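Side-chain contacts in peptidyl tryptophan dihydroxylase (Pseudomonas putida, PDB 7CTQ), which probably uses its FAD to dihydroxylate a peptidyl tryptophan, a step essential for making the tryptophylquinone cofactor of quinohemoprotein amine dehydrogenase: residues A[375-380]-A[423-428]; A[353-358]-A[396-401]; A[310-315]-A[381-386]; A[282-287]-A[364-369]. One frame throughout, in Å; residues are numbered along the deposited sequence. Where two conformers were deposited one is given.

Overall arrangement
The four contacts gather round the hairpin of strands 359-367 and 370-378. Contact 1 is buried and contact 2 partly buried. They touch each other, their centres about 7 Å apart: V377 packs on V358 and V398, and E375 forms a salt bridge with R399. Both place the edge of a tryptophan against aliphatic side chains, and contact 2 adds a water bridge. Contacts 3 and 4 lie nearer the surface, about 15 Å apart between centres. In each a glutamine meets apolar groups: Q312 of helix 299-327 meets a loop, and Q284 meets strand 359-367. V376 touches both V365 and V386, so the hairpin also joins contact 1 to the segments of contacts 4 and 3.

Contact 1. Residues A[375-380]-A[423-428]; sequences EVVVTA and RRWLLE
The indole of W425 meets V377 at its edge, with V377 CG1 lying near the ring plane. T379 CG2 approaches the same corner of the ring obliquely. A third group, L426 CD2 of the same helix, lies in the ring plane at the edge near W425 CE3. The far end of the six-membered ring does the touching. V377 CG1 is 3.7 Å from W425 CH2, and V377 CB follows at 4.0 Å from that atom. T379 CG2 is 3.9 Å from W425 CH2 and 4.0 Å from W425 CZ2. These are van der Waals contacts of aliphatic carbons with the rim of the ring.

W425 has CG anti to its backbone N (chi1 -172°), which sends the indole away from the helix toward the strand. V377 CG1 is likewise trans to N (chi1 179°), and this branch reaches the ring. T379 divides its two branches: the methyl goes to W425, while OG1 turns to polar partners. OG1 is held mainly by Q382 N of the following loop, with a weak bond to Q429 OE1 just past the helix.

V377 also packs on V358, L394 and V398, and W425 touches L394. V378, next to V377, turns its side chain away from the helix, in the usual alternation of a strand. The C-terminal helix 416-428 thus packs through W425 on the end of strand 370-378, the second strand of an antiparallel beta hairpin.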
# COMPACT_ATOMS: atom_id res chain seq x y z
N GLU A 375 -16.71 -2.77 -23.53
CA GLU A 375 -17.22 -4.09 -23.19
C GLU A 375 -16.03 -4.96 -22.78
O GLU A 375 -15.08 -5.12 -23.55
CB GLU A 375 -17.97 -4.70 -24.36
CG GLU A 375 -19.35 -4.08 -24.59
CD GLU A 375 -20.34 -5.04 -25.24
OE1 GLU A 375 -21.54 -4.71 -25.28
OE2 GLU A 375 -19.91 -6.12 -25.71
N VAL A 376 -16.06 -5.47 -21.56
CA VAL A 376 -15.02 -6.36 -21.06
C VAL A 376 -15.71 -7.63 -20.60
O VAL A 376 -16.94 -7.70 -20.54
CB VAL A 376 -14.20 -5.73 -19.91
CG1 VAL A 376 -13.60 -4.39 -20.37
CG2 VAL A 376 -15.10 -5.51 -18.70
N VAL A 377 -14.91 -8.63 -20.27
CA VAL A 377 -15.44 -9.91 -19.80
C VAL A 377 -15.18 -10.01 -18.31
O VAL A 377 -14.02 -10.00 -17.88
CB VAL A 377 -14.83 -11.09 -20.56
CG1 VAL A 377 -15.40 -12.40 -20.02
CG2 VAL A 377 -15.11 -10.93 -22.07
N VAL A 378 -16.26 -10.07 -17.51
CA VAL A 378 -16.18 -10.14 -16.05
C VAL A 378 -16.21 -11.60 -15.65
O VAL A 378 -17.09 -12.35 -16.08
CB VAL A 378 -17.32 -9.36 -15.40
CG1 VAL A 378 -17.36 -9.58 -13.86
CG2 VAL A 378 -17.21 -7.86 -15.73
N THR A 379 -15.23 -12.01 -14.84
CA THR A 379 -15.09 -13.39 -14.41
C THR A 379 -14.91 -13.46 -12.90
O THR A 379 -14.68 -12.44 -12.23
CB THR A 379 -13.88 -14.06 -15.08
OG1 THR A 379 -12.68 -13.59 -14.46
CG2 THR A 379 -13.83 -13.80 -16.59
N ALA A 380 -14.99 -14.68 -12.37
CA ALA A 380 -14.75 -14.90 -10.95
C ALA A 380 -13.38 -14.37 -10.53
O ALA A 380 -13.25 -13.71 -9.49
CB ALA A 380 -14.88 -16.39 -10.63
N ARG A 423 -7.62 -19.51 -26.51
CA ARG A 423 -8.05 -20.80 -25.97
C ARG A 423 -7.52 -21.04 -24.56
O ARG A 423 -8.22 -21.59 -23.71
CB ARG A 423 -7.57 -21.93 -26.89
CG ARG A 423 -8.27 -21.97 -28.22
CD ARG A 423 -7.76 -23.14 -29.05
NE ARG A 423 -8.57 -23.33 -30.25
CZ ARG A 423 -9.68 -24.06 -30.31
NH1 ARG A 423 -10.15 -24.67 -29.23
NH2 ARG A 423 -10.33 -24.17 -31.46
N ARG A 424 -6.26 -20.67 -24.31
CA ARG A 424 -5.69 -20.83 -22.98
C ARG A 424 -6.42 -19.97 -21.95
O ARG A 424 -6.66 -20.42 -20.83
CB ARG A 424 -4.21 -20.49 -23.00
CG ARG A 424 -3.35 -21.52 -23.70
CD ARG A 424 -1.88 -21.32 -23.35
NE ARG A 424 -1.44 -19.94 -23.61
CZ ARG A 424 -0.98 -19.51 -24.78
NH1 ARG A 424 -0.90 -20.35 -25.81
NH2 ARG A 424 -0.61 -18.24 -24.92
N TRP A 425 -6.75 -18.73 -22.31
CA TRP A 425 -7.52 -17.89 -21.39
C TRP A 425 -8.87 -18.52 -21.07
O TRP A 425 -9.27 -18.59 -19.91
CB TRP A 425 -7.70 -16.49 -21.99
CG TRP A 425 -8.30 -15.50 -21.04
CD1 TRP A 425 -7.64 -14.74 -20.12
CD2 TRP A 425 -9.69 -15.17 -20.90
NE1 TRP A 425 -8.53 -13.96 -19.42
CE2 TRP A 425 -9.79 -14.20 -19.88
CE3 TRP A 425 -10.86 -15.60 -21.55
CZ2 TRP A 425 -11.02 -13.65 -19.50
CZ3 TRP A 425 -12.08 -15.04 -21.17
CH2 TRP A 425 -12.15 -14.08 -20.15
N LEU A 426 -9.57 -19.02 -22.09
CA LEU A 426 -10.89 -19.60 -21.85
C LEU A 426 -10.80 -20.80 -20.92
O LEU A 426 -11.70 -21.04 -20.10
CB LEU A 426 -11.53 -19.99 -23.17
CG LEU A 426 -11.87 -18.79 -24.06
CD1 LEU A 426 -12.22 -19.24 -25.48
CD2 LEU A 426 -13.01 -17.98 -23.46
N LEU A 427 -9.75 -21.60 -21.07
CA LEU A 427 -9.55 -22.74 -20.18
C LEU A 427 -9.43 -22.28 -18.74
O LEU A 427 -10.06 -22.84 -17.83
CB LEU A 427 -8.29 -23.49 -20.59
CG LEU A 427 -8.28 -25.00 -20.46
CD1 LEU A 427 -9.01 -25.60 -21.64
CD2 LEU A 427 -6.84 -25.48 -20.39
N GLU A 428 -8.62 -21.25 -18.51
CA GLU A 428 -8.42 -20.72 -17.18
C GLU A 428 -9.67 -20.09 -16.62
O GLU A 428 -9.79 -19.95 -15.40
CB GLU A 428 -7.27 -19.71 -17.21
CG GLU A 428 -5.93 -20.38 -17.49
CD GLU A 428 -4.82 -19.41 -17.93
OE1 GLU A 428 -5.12 -18.23 -18.23
OE2 GLU A 428 -3.66 -19.86 -17.99

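Contact 2. Residues A[353-358]-A[396-401]; sequences ADWSAV and PAVREL
V358 and V398 have the closest CA atoms of the two segments, 8.8 Å apart, just after the 3-10 turn 355-357, which lies beside helix 395-402. W355 and V398 carry the packing. W355 CH2 is 4.1 Å from V398 CG2, which lies near the ring plane at the edge. V398 CG1 is close to the same ring atom and also faces V358 CG1 at 4.2 Å. L401 CD1 comes to W355 CZ2 at 4.4 Å, obliquely. The indole reaches the helix because CG stands trans to the W355 backbone N (chi1 179°). One of its faces is met by V358 CB, offset toward the rim.

This packing joins the loop before the 359-367/370-378 hairpin to helix 395-402, with helix 416-428 alongside. W355 and L401 both touch L426 of that last helix.

The pyrrole N-H has a different partner. A water lies in the ring plane at the edge and accepts from W355 NE1 at 3.1 Å. The same water donates a weak bond of 3.4 Å to L401 O.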
# COMPACT_ATOMS: atom_id res chain seq x y z
N ALA A 353 -12.61 -20.89 -11.01
CA ALA A 353 -13.36 -20.49 -12.20
C ALA A 353 -14.83 -20.89 -12.09
O ALA A 353 -15.19 -21.86 -11.42
CB ALA A 353 -12.75 -21.11 -13.46
N ASP A 354 -15.68 -20.13 -12.77
CA ASP A 354 -17.10 -20.47 -12.90
C ASP A 354 -17.55 -19.88 -14.23
O ASP A 354 -18.04 -18.74 -14.29
CB ASP A 354 -17.93 -19.94 -11.74
CG ASP A 354 -19.40 -20.36 -11.82
OD1 ASP A 354 -19.80 -21.01 -12.82
OD2 ASP A 354 -20.15 -20.05 -10.87
N TRP A 355 -17.40 -20.67 -15.30
CA TRP A 355 -17.73 -20.17 -16.63
C TRP A 355 -19.19 -19.77 -16.72
O TRP A 355 -19.52 -18.82 -17.43
CB TRP A 355 -17.40 -21.20 -17.70
CG TRP A 355 -17.75 -20.68 -19.07
CD1 TRP A 355 -18.81 -21.05 -19.84
CD2 TRP A 355 -17.07 -19.64 -19.79
NE1 TRP A 355 -18.81 -20.33 -21.01
CE2 TRP A 355 -17.76 -19.46 -21.00
CE3 TRP A 355 -15.94 -18.86 -19.53
CZ2 TRP A 355 -17.35 -18.53 -21.96
CZ3 TRP A 355 -15.53 -17.94 -20.48
CH2 TRP A 355 -16.24 -17.78 -21.68
N SER A 356 -20.07 -20.46 -15.99
CA SER A 356 -21.49 -20.16 -16.03
C SER A 356 -21.80 -18.74 -15.55
O SER A 356 -22.80 -18.15 -15.96
CB SER A 356 -22.28 -21.19 -15.21
OG SER A 356 -22.14 -20.97 -13.81
N ALA A 357 -20.93 -18.18 -14.70
CA ALA A 357 -21.14 -16.86 -14.11
C ALA A 357 -20.44 -15.74 -14.88
O ALA A 357 -20.55 -14.58 -14.47
CB ALA A 357 -20.63 -16.86 -12.66
N VAL A 358 -19.74 -16.04 -15.98
CA VAL A 358 -19.00 -15.03 -16.71
C VAL A 358 -19.97 -14.06 -17.39
O VAL A 358 -20.98 -14.48 -17.97
CB VAL A 358 -18.07 -15.70 -17.75
CG1 VAL A 358 -17.59 -14.70 -18.75
CG2 VAL A 358 -16.90 -16.41 -17.05
N PRO A 396 -16.31 -9.69 -27.76
CA PRO A 396 -17.00 -10.24 -28.95
C PRO A 396 -16.97 -11.76 -28.99
O PRO A 396 -18.01 -12.40 -29.25
CB PRO A 396 -16.22 -9.62 -30.12
CG PRO A 396 -15.61 -8.38 -29.56
CD PRO A 396 -15.24 -8.74 -28.14
N ALA A 397 -15.81 -12.36 -28.74
CA ALA A 397 -15.71 -13.81 -28.69
C ALA A 397 -16.66 -14.39 -27.65
O ALA A 397 -17.39 -15.35 -27.93
CB ALA A 397 -14.27 -14.23 -28.41
N VAL A 398 -16.68 -13.82 -26.44
CA VAL A 398 -17.49 -14.40 -25.37
C VAL A 398 -18.98 -14.21 -25.66
O VAL A 398 -19.80 -15.09 -25.37
CB VAL A 398 -17.10 -13.81 -24.00
CG1 VAL A 398 -18.08 -14.24 -22.93
CG2 VAL A 398 -15.67 -14.22 -23.64
N ARG A 399 -19.35 -13.06 -26.23
CA ARG A 399 -20.72 -12.89 -26.71
C ARG A 399 -21.08 -14.01 -27.68
O ARG A 399 -22.11 -14.68 -27.52
CB ARG A 399 -20.88 -11.52 -27.38
CG ARG A 399 -21.28 -10.39 -26.44
CD ARG A 399 -21.44 -9.10 -27.23
NE ARG A 399 -22.05 -8.02 -26.46
CZ ARG A 399 -23.35 -7.90 -26.20
NH1 ARG A 399 -24.21 -8.82 -26.64
NH2 ARG A 399 -23.79 -6.87 -25.49
N GLU A 400 -20.22 -14.25 -28.69
CA GLU A 400 -20.53 -15.31 -29.66
C GLU A 400 -20.57 -16.68 -28.98
O GLU A 400 -21.49 -17.47 -29.23
CB GLU A 400 -19.52 -15.29 -30.80
CG GLU A 400 -19.67 -14.10 -31.74
CD GLU A 400 -18.85 -14.24 -33.02
OE1 GLU A 400 -17.89 -15.04 -33.04
OE2 GLU A 400 -19.18 -13.55 -34.01
N LEU A 401 -19.61 -16.96 -28.10
CA LEU A 401 -19.61 -18.24 -27.39
C LEU A 401 -20.89 -18.41 -26.57
O LEU A 401 -21.49 -19.49 -26.57
CB LEU A 401 -18.39 -18.36 -26.47
CG LEU A 401 -17.02 -18.55 -27.10
CD1 LEU A 401 -15.91 -18.32 -26.08
CD2 LEU A 401 -16.89 -19.93 -27.74
O HOH W 1 -20.42 -20.89 -23.61

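Contact 3. Residues A[310-315]-A[381-386]; sequences IEQLFL and DQPLGV
Q312 is the residue of helix segment 310-315 that meets P383 and L384 of loop 381-386. Ahead of it in sequence, I310 shares with F314 the inner side of the helix, which faces L248 and M265, and E311 forms a salt bridge with R152. Q312 then points toward the loop. Its CG lies beside the backbone N and anti to the carbonyl carbon (chi1 -69°). The chain then bends at chi2 (-55°) and folds the amide back, so that two parts of one side chain serve two neighbours. Q312 CG is 3.8 Å from L384 CD1 and 4.0 Å from L384 CG, with the two side chains running past each other in opposite directions. Q312 NE2 lies 3.7 Å from P383 CG. That is a van der Waals contact of an amide nitrogen with a ring carbon.

The partners belong to a type I beta turn from Q382 to G385, closed by G385 N to Q382 O at 3.1 Å. P383 and L384 are its two central residues, and both point at the helix. G385 has a phi of 96°, where a side chain would crowd the carbonyl oxygen of L384. R363 NH1 bonds P383 O. Here a proline-containing type I turn, tied to the 359-367/370-378 hairpin, rests on the surface of the long helix 299-327.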
# COMPACT_ATOMS: atom_id res chain seq x y z
N ILE A 310 -8.59 0.41 -5.95
CA ILE A 310 -8.14 0.52 -4.56
C ILE A 310 -8.78 -0.56 -3.69
O ILE A 310 -8.12 -1.17 -2.85
CB ILE A 310 -8.45 1.93 -4.01
CG1 ILE A 310 -7.60 3.00 -4.71
CG2 ILE A 310 -8.22 1.98 -2.52
CD1 ILE A 310 -6.13 2.70 -4.73
N GLU A 311 -10.08 -0.80 -3.88
CA GLU A 311 -10.74 -1.81 -3.06
C GLU A 311 -10.19 -3.20 -3.35
O GLU A 311 -9.90 -3.97 -2.42
CB GLU A 311 -12.26 -1.75 -3.27
CG GLU A 311 -13.00 -2.88 -2.57
CD GLU A 311 -14.48 -2.57 -2.33
OE1 GLU A 311 -15.16 -3.44 -1.76
OE2 GLU A 311 -14.95 -1.47 -2.71
N GLN A 312 -9.99 -3.54 -4.63
CA GLN A 312 -9.44 -4.86 -4.94
C GLN A 312 -8.01 -5.01 -4.41
O GLN A 312 -7.64 -6.08 -3.89
CB GLN A 312 -9.51 -5.12 -6.44
CG GLN A 312 -10.94 -5.29 -6.92
CD GLN A 312 -11.70 -6.39 -6.16
OE1 GLN A 312 -12.71 -6.13 -5.49
NE2 GLN A 312 -11.21 -7.61 -6.26
N LEU A 313 -7.18 -3.97 -4.53
CA LEU A 313 -5.84 -4.01 -3.93
C LEU A 313 -5.93 -4.27 -2.43
O LEU A 313 -5.28 -5.18 -1.91
CB LEU A 313 -5.07 -2.71 -4.21
CG LEU A 313 -4.52 -2.39 -5.61
CD1 LEU A 313 -3.88 -1.00 -5.63
CD2 LEU A 313 -3.50 -3.41 -6.10
N PHE A 314 -6.74 -3.47 -1.72
CA PHE A 314 -6.92 -3.63 -0.28
C PHE A 314 -7.26 -5.07 0.07
O PHE A 314 -6.66 -5.67 0.97
CB PHE A 314 -8.02 -2.70 0.21
CG PHE A 314 -8.40 -2.90 1.66
CD1 PHE A 314 -7.64 -2.34 2.69
CD2 PHE A 314 -9.52 -3.65 2.00
CE1 PHE A 314 -8.00 -2.52 4.01
CE2 PHE A 314 -9.89 -3.84 3.32
CZ PHE A 314 -9.12 -3.28 4.33
N LEU A 315 -8.25 -5.63 -0.62
CA LEU A 315 -8.68 -6.98 -0.29
C LEU A 315 -7.59 -7.99 -0.58
O LEU A 315 -7.42 -8.96 0.19
CB LEU A 315 -9.96 -7.31 -1.07
CG LEU A 315 -11.22 -6.60 -0.56
CD1 LEU A 315 -12.41 -6.91 -1.45
CD2 LEU A 315 -11.52 -7.00 0.90
N ASP A 381 -12.34 -14.63 -11.34
CA ASP A 381 -10.99 -14.23 -10.99
C ASP A 381 -10.71 -12.77 -11.29
O ASP A 381 -9.80 -12.19 -10.69
CB ASP A 381 -9.96 -15.11 -11.72
CG ASP A 381 -8.53 -14.76 -11.36
OD1 ASP A 381 -8.22 -14.70 -10.15
OD2 ASP A 381 -7.72 -14.53 -12.29
N GLN A 382 -11.48 -12.15 -12.19
CA GLN A 382 -11.32 -10.74 -12.55
C GLN A 382 -12.66 -10.03 -12.38
O GLN A 382 -13.38 -9.81 -13.35
CB GLN A 382 -10.79 -10.60 -13.98
CG GLN A 382 -9.78 -11.67 -14.38
CD GLN A 382 -8.35 -11.20 -14.20
OE1 GLN A 382 -8.10 -10.02 -13.96
NE2 GLN A 382 -7.40 -12.13 -14.30
N PRO A 383 -13.02 -9.66 -11.14
CA PRO A 383 -14.28 -8.93 -10.93
C PRO A 383 -14.34 -7.60 -11.69
O PRO A 383 -15.43 -7.08 -11.90
CB PRO A 383 -14.30 -8.68 -9.41
CG PRO A 383 -13.14 -9.41 -8.84
CD PRO A 383 -12.17 -9.69 -9.94
N LEU A 384 -13.20 -7.04 -12.07
CA LEU A 384 -13.16 -5.74 -12.74
C LEU A 384 -13.11 -5.89 -14.26
O LEU A 384 -13.16 -4.89 -14.97
CB LEU A 384 -11.97 -4.92 -12.22
CG LEU A 384 -12.01 -4.60 -10.71
CD1 LEU A 384 -11.05 -3.48 -10.31
CD2 LEU A 384 -13.42 -4.27 -10.22
N GLY A 385 -13.00 -7.11 -14.75
CA GLY A 385 -13.13 -7.39 -16.17
C GLY A 385 -11.79 -7.47 -16.87
O GLY A 385 -10.80 -6.84 -16.47
N VAL A 386 -11.76 -8.26 -17.93
CA VAL A 386 -10.62 -8.37 -18.83
C VAL A 386 -11.05 -7.77 -20.17
O VAL A 386 -12.04 -8.21 -20.76
CB VAL A 386 -10.18 -9.83 -19.01
CG1 VAL A 386 -8.90 -9.88 -19.87
CG2 VAL A 386 -9.99 -10.49 -17.66

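Contact 4. Residues A[282-287]-A[364-369]; sequences ALQAPV and PVLRDG
Q284 and L366 make the amide-to-methyl part of this contact. Q284 holds the N-cap position of helix 285-294. L366 CD2 lies over the flat amide of Q284, 3.8 Å from Q284 CD and also 3.8 Å from Q284 OE1. Q284 CG and Q284 NE2 are a little farther from this methyl, so it sits nearly above the amide carbon. The glutamine chain is extended beyond CG (chi2 168°), which carries the amide across to the strand. With an alanine here, the L366 methyl would probably lose the flat surface under it, leaving a gap between the start of helix 285-294 and L366.

The purely apolar part is one pair: V287 CG2 is 4.0 Å from L366 CD2, with the side chains crossing at about a right angle. The same L366 methyl thus serves both Q284 and V287.

Side chain against backbone is the third kind. V287 CB is 3.7 Å from G369 O, and V287 CG1 is 3.8 Å from G369 CA. The oxygen itself accepts from N290 ND2, one helical turn further on. D368 and G369 both have positive phi (55° and 80°), consistent with a type I' turn at the tip of the hairpin.

Helix 299-327 is the next neighbour, with F305 touching both Q284 and L366. Helix 15-27 packs on A285 and P286. The tip of hairpin 359-367/370-378 therefore rests against the start of helix 285-294.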
# COMPACT_ATOMS: atom_id res chain seq x y z
N ALA A 282 -0.84 4.01 -5.93
CA ALA A 282 -0.55 5.23 -6.68
C ALA A 282 -0.17 4.96 -8.13
O ALA A 282 -0.09 5.91 -8.91
CB ALA A 282 0.59 6.01 -6.00
N LEU A 283 0.02 3.69 -8.50
CA LEU A 283 0.58 3.36 -9.81
C LEU A 283 -0.27 3.94 -10.94
O LEU A 283 0.27 4.50 -11.89
CB LEU A 283 0.70 1.84 -9.95
CG LEU A 283 1.27 1.33 -11.28
CD1 LEU A 283 2.78 1.61 -11.38
CD2 LEU A 283 0.96 -0.16 -11.53
N GLN A 284 -1.59 3.80 -10.86
CA GLN A 284 -2.44 4.32 -11.91
C GLN A 284 -3.19 5.58 -11.49
O GLN A 284 -4.10 6.03 -12.20
CB GLN A 284 -3.39 3.22 -12.40
CG GLN A 284 -2.56 2.11 -13.07
CD GLN A 284 -3.32 0.82 -13.35
OE1 GLN A 284 -4.51 0.70 -13.06
NE2 GLN A 284 -2.62 -0.15 -13.92
N ALA A 285 -2.81 6.19 -10.37
CA ALA A 285 -3.35 7.50 -10.02
C ALA A 285 -3.07 8.55 -11.09
O ALA A 285 -3.99 9.30 -11.45
CB ALA A 285 -2.80 7.93 -8.65
N PRO A 286 -1.86 8.65 -11.67
CA PRO A 286 -1.65 9.68 -12.70
C PRO A 286 -2.59 9.59 -13.89
O PRO A 286 -3.03 10.63 -14.39
CB PRO A 286 -0.18 9.48 -13.10
CG PRO A 286 0.46 8.93 -11.89
CD PRO A 286 -0.58 8.03 -11.27
N VAL A 287 -2.95 8.38 -14.37
CA VAL A 287 -3.87 8.36 -15.50
C VAL A 287 -5.28 8.75 -15.06
O VAL A 287 -6.06 9.29 -15.86
CB VAL A 287 -3.87 7.00 -16.24
CG1 VAL A 287 -2.61 6.83 -17.09
CG2 VAL A 287 -4.01 5.84 -15.25
N PRO A 364 -15.02 0.36 -16.85
CA PRO A 364 -13.87 1.24 -17.10
C PRO A 364 -12.63 0.48 -17.54
O PRO A 364 -12.31 -0.59 -17.01
CB PRO A 364 -13.63 1.91 -15.73
CG PRO A 364 -14.92 1.77 -14.99
CD PRO A 364 -15.54 0.49 -15.48
N VAL A 365 -11.90 1.07 -18.50
CA VAL A 365 -10.64 0.54 -19.03
C VAL A 365 -9.65 1.70 -19.19
O VAL A 365 -10.04 2.86 -19.21
CB VAL A 365 -10.83 -0.17 -20.39
CG1 VAL A 365 -11.83 -1.30 -20.27
CG2 VAL A 365 -11.31 0.82 -21.44
N LEU A 366 -8.37 1.35 -19.31
CA LEU A 366 -7.30 2.32 -19.60
C LEU A 366 -6.91 2.26 -21.06
O LEU A 366 -6.54 1.19 -21.55
CB LEU A 366 -6.06 2.05 -18.75
CG LEU A 366 -5.91 2.78 -17.42
CD1 LEU A 366 -7.24 2.80 -16.69
CD2 LEU A 366 -4.81 2.16 -16.55
N ARG A 367 -6.99 3.39 -21.76
CA ARG A 367 -6.53 3.49 -23.15
C ARG A 367 -5.88 4.84 -23.36
O ARG A 367 -6.50 5.88 -23.07
CB ARG A 367 -7.68 3.29 -24.15
CG ARG A 367 -7.23 3.39 -25.62
CD ARG A 367 -8.35 3.06 -26.62
NE ARG A 367 -7.86 2.92 -28.00
CZ ARG A 367 -8.65 2.72 -29.06
NH1 ARG A 367 -9.96 2.64 -28.91
NH2 ARG A 367 -8.12 2.61 -30.27
N ASP A 368 -4.63 4.83 -23.84
CA ASP A 368 -3.91 6.05 -24.24
C ASP A 368 -3.87 7.09 -23.11
O ASP A 368 -4.01 8.30 -23.33
CB ASP A 368 -4.52 6.64 -25.52
CG ASP A 368 -4.32 5.72 -26.74
OD1 ASP A 368 -3.25 5.07 -26.81
OD2 ASP A 368 -5.22 5.64 -27.61
N GLY A 369 -3.67 6.61 -21.89
CA GLY A 369 -3.55 7.48 -20.74
C GLY A 369 -4.85 8.01 -20.18
O GLY A 369 -4.83 8.89 -19.32